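Xyloglucan-specific endo-beta-1,4-glucanase BoGH9A (Bacteroides ovatus, PDB 6DHT) catalyses the endohydrolysis of beta-1,4-glucosidic linkages in the xyloglucan backbone, producing xyloglucan oligosaccharides. Local coordinates at residues Tyr25-Glu30 / Ile99-Leu104; Gln187-Leu192 / Leu451-Leu456. One frame throughout, in Å; residues are numbered along the deposited sequence.

Overall arrangement
The two contacts follow one another along the chain, and contact 1 closes before contact 2 opens. Their centres lie about 20 Å apart, and their nearest atoms stay about 10 Å apart. Contact 1 joins two loops at the edge of the N-terminal Ig-like domain, where strand 93-99 gives way to helix 105-117 of the family 9 region. Contact 2 lies deeper, between helices 176-192 and 439-458 of the helical catalytic domain. Helix 461-474 packs against segment 25-30, Leu104 and segment 451-456, so it runs alongside both contacts. Both lie away from the annotated catalytic residues and metal sites. One belongs to the domain junction, the other to the helical core.

Contact 1. Residues Tyr25-Glu30 / Ile99-Leu104; sequences YYPNQE and IKDSVL
The ring of Tyr26 lies against Val103 and Leu104 where the Ig-like N-terminal domain passes into the family 9 glycosidase region. Val103 CG1 makes a CH-pi contact over one face of the ring, 3.6 Å from the centroid of the Tyr26 ring and offset toward its rim. Leu104 meets the same ring at about a right angle, with CD1 in plane at the edge. The Tyr26 hydroxyl ends beside the Leu104 backbone. Leu104 N donates to Tyr26 OH at 3.1 Å. Tyr26 OH is also hydrogen-bonded to Asp565 OD1, its stronger partner, near the C-terminus. The bond from Leu104 and the CH-pi contact together probably limit how far the ring can shift.

Pro27 packs against the same partner segment. Its CG and CD lie against Asp101 OD1 (Pro27 CG to Asp101 OD1 3.6 Å), the two side chains crossing at about a right angle. Pro27 CA meets Ile99 CG2. In the backbone, a single beta bridge joins Tyr25 and Ile99. Lys100 N donates to Tyr25 O at 2.9 Å, and Ile99 CA adds a CA-H...O contact to the same oxygen.

A type I beta turn from Tyr26 to Gln29 shapes the loop that carries the ring. Gln29 N closes the turn on Tyr26 O. The Gln29 side chain is extended (CG anti to the backbone N, chi1 -162°), and its OE1 accepts from Tyr26 N at 3.0 Å, the donor tilted 19° from the carbonyl plane.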
loop_
_atom_site.group_PDB
_atom_site.type_symbol
_atom_site.label_atom_id
_atom_site.label_comp_id
_atom_site.label_asym_id
_atom_site.label_seq_id
_atom_site.Cartn_x
_atom_site.Cartn_y
_atom_site.Cartn_z
ATOM N N TYR A 25 -14.057 10.862 12.865
ATOM C CA TYR A 25 -13.716 12.087 12.154
ATOM C C TYR A 25 -12.809 12.989 12.946
ATOM O O TYR A 25 -12.924 13.081 14.166
ATOM C CB TYR A 25 -14.978 12.893 11.841
ATOM C CG TYR A 25 -15.997 12.106 11.101
ATOM C CD1 TYR A 25 -15.961 11.981 9.710
ATOM C CD2 TYR A 25 -17.030 11.483 11.782
ATOM C CE1 TYR A 25 -16.894 11.228 9.029
ATOM C CE2 TYR A 25 -17.971 10.744 11.112
ATOM C CZ TYR A 25 -17.903 10.624 9.737
ATOM O OH TYR A 25 -18.835 9.882 9.052
ATOM N N TYR A 26 -11.890 13.659 12.256
ATOM C CA TYR A 26 -11.107 14.704 12.911
ATOM C C TYR A 26 -12.006 15.911 13.190
ATOM O O TYR A 26 -12.956 16.148 12.432
ATOM C CB TYR A 26 -9.912 15.155 12.051
ATOM C CG TYR A 26 -8.850 14.078 11.877
ATOM C CD1 TYR A 26 -7.836 13.913 12.804
ATOM C CD2 TYR A 26 -8.922 13.195 10.813
ATOM C CE1 TYR A 26 -6.881 12.901 12.656
ATOM C CE2 TYR A 26 -7.975 12.185 10.655
ATOM C CZ TYR A 26 -6.988 12.034 11.586
ATOM O OH TYR A 26 -6.092 11.012 11.411
ATOM N N PRO A 27 -11.679 16.697 14.235
ATOM C CA PRO A 27 -12.566 17.822 14.576
ATOM C C PRO A 27 -12.843 18.795 13.428
ATOM O O PRO A 27 -13.972 19.284 13.321
ATOM C CB PRO A 27 -11.812 18.519 15.703
ATOM C CG PRO A 27 -11.085 17.425 16.388
ATOM C CD PRO A 27 -10.615 16.531 15.240
ATOM N N ASN A 28 -11.846 19.076 12.589
ATOM C CA ASN A 28 -12.042 20.009 11.487
ATOM C C ASN A 28 -12.302 19.365 10.149
ATOM O O ASN A 28 -12.340 20.047 9.134
ATOM C CB ASN A 28 -10.852 20.950 11.374
ATOM C CG ASN A 28 -10.781 21.912 12.530
ATOM O OD1 ASN A 28 -11.816 22.369 13.043
ATOM N ND2 ASN A 28 -9.563 22.209 12.969
ATOM N N GLN A 29 -12.518 18.050 10.148
ATOM C CA GLN A 29 -12.789 17.318 8.916
ATOM C C GLN A 29 -14.190 17.577 8.406
ATOM O O GLN A 29 -15.089 17.895 9.185
ATOM C CB GLN A 29 -12.619 15.813 9.172
ATOM C CG GLN A 29 -12.440 14.973 7.929
ATOM C CD GLN A 29 -12.419 13.483 8.243
ATOM O OE1 GLN A 29 -12.020 13.082 9.343
ATOM N NE2 GLN A 29 -12.869 12.664 7.299
ATOM N N GLU A 30 -14.370 17.434 7.107
ATOM C CA GLU A 30 -15.693 17.263 6.547
ATOM C C GLU A 30 -16.266 15.998 7.177
ATOM O O GLU A 30 -15.563 14.989 7.360
ATOM C CB GLU A 30 -15.598 17.146 5.032
ATOM C CG GLU A 30 -16.908 17.001 4.278
ATOM C CD GLU A 30 -16.666 16.915 2.779
ATOM O OE1 GLU A 30 -16.453 15.803 2.257
ATOM O OE2 GLU A 30 -16.632 17.969 2.114
ATOM N N ILE A 99 -15.796 12.031 17.206
ATOM C CA ILE A 99 -14.995 13.105 16.646
ATOM C C ILE A 99 -13.818 13.233 17.591
ATOM O O ILE A 99 -14.002 13.423 18.787
ATOM C CB ILE A 99 -15.778 14.442 16.594
ATOM C CG1 ILE A 99 -16.977 14.317 15.656
ATOM C CG2 ILE A 99 -14.845 15.545 16.132
ATOM C CD1 ILE A 99 -17.872 15.591 15.609
ATOM N N LYS A 100 -12.592 13.091 17.092
ATOM C CA LYS A 100 -11.439 13.102 17.981
ATOM C C LYS A 100 -10.168 13.363 17.199
ATOM O O LYS A 100 -10.102 13.098 15.993
ATOM C CB LYS A 100 -11.309 11.773 18.717
ATOM C CG LYS A 100 -11.037 10.607 17.805
ATOM C CD LYS A 100 -11.195 9.273 18.503
ATOM C CE LYS A 100 -10.042 8.945 19.427
ATOM N NZ LYS A 100 -10.303 7.651 20.130
ATOM N N ASP A 101 -9.178 13.916 17.878
ATOM C CA ASP A 101 -7.835 13.969 17.329
ATOM C C ASP A 101 -7.290 12.560 17.064
ATOM O O ASP A 101 -7.663 11.586 17.719
ATOM C CB ASP A 101 -6.905 14.680 18.308
ATOM C CG ASP A 101 -7.201 16.143 18.430
ATOM O OD1 ASP A 101 -7.746 16.735 17.475
ATOM O OD2 ASP A 101 -6.836 16.715 19.480
ATOM N N SER A 102 -6.405 12.493 16.072
ATOM C CA SER A 102 -5.628 11.287 15.767
ATOM C C SER A 102 -6.515 10.089 15.474
ATOM O O SER A 102 -6.173 8.958 15.811
ATOM C CB SER A 102 -4.700 10.965 16.920
ATOM O OG SER A 102 -3.738 12.001 17.081
ATOM N N VAL A 103 -7.644 10.332 14.824
ATOM C CA VAL A 103 -8.604 9.254 14.653
ATOM C C VAL A 103 -8.063 8.131 13.745
ATOM O O VAL A 103 -8.402 6.965 13.957
ATOM C CB VAL A 103 -10.004 9.795 14.213
ATOM C CG1 VAL A 103 -9.961 10.297 12.827
ATOM C CG2 VAL A 103 -11.073 8.719 14.391
ATOM N N LEU A 104 -7.202 8.468 12.785
ATOM C CA LEU A 104 -6.631 7.442 11.916
ATOM C C LEU A 104 -5.291 6.899 12.418
ATOM O O LEU A 104 -4.668 6.095 11.742
ATOM C CB LEU A 104 -6.463 7.949 10.476
ATOM C CG LEU A 104 -7.719 8.480 9.806
ATOM C CD1 LEU A 104 -7.395 8.976 8.408
ATOM C CD2 LEU A 104 -8.799 7.416 9.751
#

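Contact 2. Residues Gln187-Leu192 / Leu451-Leu456; sequences QSIYQL and LMYAYL. With EDO (1,2-ethanediol), chain P.
Tyr453 reaches from helix 439-458 toward Ser188, Ile189 and Leu192 of helix 176-192, within the (alpha/alpha)6 barrel of the family 9 glycosidase catalytic domain. The helix segments run roughly parallel, at 29°, but their axes stay 12.8 Å apart. Long side chains therefore bridge the gap. The side chain of Tyr453 crosses Ile189 and Leu192 obliquely. Ile189 CD1 sits at the ring edge, near its plane, 3.9 Å from Tyr453 CE2. Leu192 CD1 lies 3.7 Å from Tyr453 CZ. Tyr453 OH touches Ser188 CB at 3.4 Å, and also Leu192 CD1 and Ile189 CD1. Phe384 stacks on the ring from outside the two segments.

Leu192 CD1 also meets Leu456 CD1 at 3.6 Å. Met452 starts with CG anti to the backbone N (chi1 -178°). Its chain then bends twice, and its CE methyl lies 4.2 Å from both Ile189 CG1 and Leu192 CD1.

The polar link is indirect. A water in the plane of the Tyr453 ring, at its edge, bonds to Tyr453 OH and donates to Ser188 O. A phenylalanine in place of Tyr453 would probably leave this water without its link to helix 439-458 and open a small gap beside Ser188 CB, Leu192 CD1 and Ile189 CD1. Next to Leu192 and Leu456, an ethanediol, probably from the crystallisation liquor, donates through O1 to Leu192 O at 2.9 Å.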
loop_
_atom_site.group_PDB
_atom_site.type_symbol
_atom_site.label_atom_id
_atom_site.label_comp_id
_atom_site.label_asym_id
_atom_site.label_seq_id
_atom_site.Cartn_x
_atom_site.Cartn_y
_atom_site.Cartn_z
ATOM N N GLN A 187 8.395 4.477 1.719
ATOM C CA GLN A 187 9.538 5.374 1.949
ATOM C C GLN A 187 9.378 6.716 1.246
ATOM O O GLN A 187 10.025 7.705 1.634
ATOM C CB GLN A 187 10.872 4.656 1.598
ATOM C CG GLN A 187 11.195 3.601 2.640
ATOM C CD GLN A 187 12.571 2.943 2.565
ATOM O OE1 GLN A 187 12.983 2.344 3.557
ATOM N NE2 GLN A 187 13.231 2.982 1.423
ATOM N N SER A 188 8.537 6.809 0.220
ATOM C CA SER A 188 8.204 8.110 -0.373
ATOM C C SER A 188 7.445 8.936 0.674
ATOM O O SER A 188 7.756 10.115 0.911
ATOM C CB SER A 188 7.341 7.956 -1.635
ATOM O OG SER A 188 8.025 7.234 -2.648
ATOM N N ILE A 189 6.461 8.342 1.337
ATOM C CA ILE A 189 5.679 9.088 2.321
ATOM C C ILE A 189 6.523 9.366 3.583
ATOM O O ILE A 189 6.442 10.452 4.186
ATOM C CB ILE A 189 4.318 8.357 2.619
ATOM C CG1 ILE A 189 3.259 8.708 1.547
ATOM C CG2 ILE A 189 3.742 8.708 3.974
ATOM C CD1 ILE A 189 3.568 8.318 0.185
ATOM N N TYR A 190 7.354 8.402 3.962
ATOM C CA TYR A 190 8.288 8.608 5.071
ATOM C C TYR A 190 9.083 9.919 4.945
ATOM O O TYR A 190 9.215 10.688 5.908
ATOM C CB TYR A 190 9.251 7.411 5.156
ATOM C CG TYR A 190 10.341 7.651 6.168
ATOM C CD1 TYR A 190 10.118 7.412 7.522
ATOM C CD2 TYR A 190 11.589 8.123 5.762
ATOM C CE1 TYR A 190 11.109 7.702 8.465
ATOM C CE2 TYR A 190 12.552 8.386 6.668
ATOM C CZ TYR A 190 12.324 8.152 8.010
ATOM O OH TYR A 190 13.357 8.462 8.897
ATOM N N GLN A 191 9.597 10.175 3.748
ATOM C CA GLN A 191 10.447 11.344 3.502
ATOM C C GLN A 191 9.709 12.653 3.680
ATOM O O GLN A 191 10.338 13.694 3.925
ATOM C CB GLN A 191 11.049 11.254 2.107
ATOM C CG GLN A 191 12.177 10.231 1.990
ATOM C CD GLN A 191 12.620 10.007 0.564
ATOM O OE1 GLN A 191 13.555 10.642 0.085
ATOM N NE2 GLN A 191 12.001 9.067 -0.115
ATOM N N LEU A 192 8.385 12.640 3.585
ATOM C CA LEU A 192 7.559 13.847 3.772
ATOM C C LEU A 192 7.238 14.126 5.223
ATOM O O LEU A 192 6.872 15.259 5.550
ATOM C CB LEU A 192 6.232 13.680 3.042
ATOM C CG LEU A 192 6.247 13.489 1.529
ATOM C CD1 LEU A 192 4.878 13.033 1.037
ATOM C CD2 LEU A 192 6.704 14.734 0.836
ATOM N N LEU A 451 -3.734 12.670 -4.572
ATOM C CA LEU A 451 -4.383 13.922 -4.151
ATOM C C LEU A 451 -3.667 14.567 -2.990
ATOM O O LEU A 451 -3.560 15.798 -2.919
ATOM C CB LEU A 451 -5.852 13.625 -3.788
ATOM C CG LEU A 451 -6.724 13.298 -4.994
ATOM C CD1 LEU A 451 -8.048 12.699 -4.556
ATOM C CD2 LEU A 451 -6.960 14.559 -5.849
ATOM N N MET A 452 -3.180 13.772 -2.053
ATOM C CA MET A 452 -2.413 14.291 -0.943
ATOM C C MET A 452 -1.133 14.985 -1.467
ATOM O O MET A 452 -0.767 16.082 -1.027
ATOM C CB MET A 452 -2.131 13.126 0.031
ATOM C CG MET A 452 -1.375 13.470 1.291
ATOM S SD MET A 452 0.405 13.689 1.072
ATOM C CE MET A 452 0.869 12.017 0.567
ATOM N N TYR A 453 -0.446 14.359 -2.420
ATOM C CA TYR A 453 0.706 15.020 -3.027
ATOM C C TYR A 453 0.297 16.305 -3.738
ATOM O O TYR A 453 1.010 17.304 -3.674
ATOM C CB TYR A 453 1.406 14.118 -4.043
ATOM C CG TYR A 453 2.487 13.230 -3.449
ATOM C CD1 TYR A 453 3.780 13.700 -3.275
ATOM C CD2 TYR A 453 2.199 11.947 -3.029
ATOM C CE1 TYR A 453 4.767 12.893 -2.716
ATOM C CE2 TYR A 453 3.170 11.129 -2.472
ATOM C CZ TYR A 453 4.445 11.618 -2.312
ATOM O OH TYR A 453 5.437 10.827 -1.760
ATOM N N ALA A 454 -0.825 16.315 -4.435
ATOM C CA ALA A 454 -1.274 17.561 -5.076
ATOM C C ALA A 454 -1.518 18.690 -4.058
ATOM O O ALA A 454 -1.166 19.866 -4.320
ATOM C CB ALA A 454 -2.523 17.315 -5.897
ATOM N N TYR A 455 -2.068 18.364 -2.890
ATOM C CA TYR A 455 -2.196 19.312 -1.790
ATOM C C TYR A 455 -0.804 19.829 -1.382
ATOM O O TYR A 455 -0.578 21.047 -1.277
ATOM C CB TYR A 455 -2.894 18.684 -0.577
ATOM C CG TYR A 455 -2.804 19.529 0.655
ATOM C CD1 TYR A 455 -3.557 20.695 0.781
ATOM C CD2 TYR A 455 -1.942 19.194 1.685
ATOM C CE1 TYR A 455 -3.450 21.474 1.902
ATOM C CE2 TYR A 455 -1.826 19.974 2.807
ATOM C CZ TYR A 455 -2.596 21.115 2.919
ATOM O OH TYR A 455 -2.495 21.927 4.040
ATOM N N LEU A 456 0.145 18.920 -1.177
ATOM C CA LEU A 456 1.469 19.324 -0.731
ATOM C C LEU A 456 2.145 20.267 -1.727
ATOM O O LEU A 456 2.892 21.162 -1.321
ATOM C CB LEU A 456 2.355 18.094 -0.474
ATOM C CG LEU A 456 1.967 17.228 0.731
ATOM C CD1 LEU A 456 3.013 16.126 0.865
ATOM C CD2 LEU A 456 1.865 18.002 2.005
HETATM C C1 EDO P . 4.995 17.538 4.508
HETATM O O1 EDO P . 6.394 17.796 4.287
HETATM C C2 EDO P . 4.494 18.165 5.815
HETATM O O2 EDO P . 3.677 19.309 5.544
HETATM O O HOH W 1 7.876 11.826 -1.237
#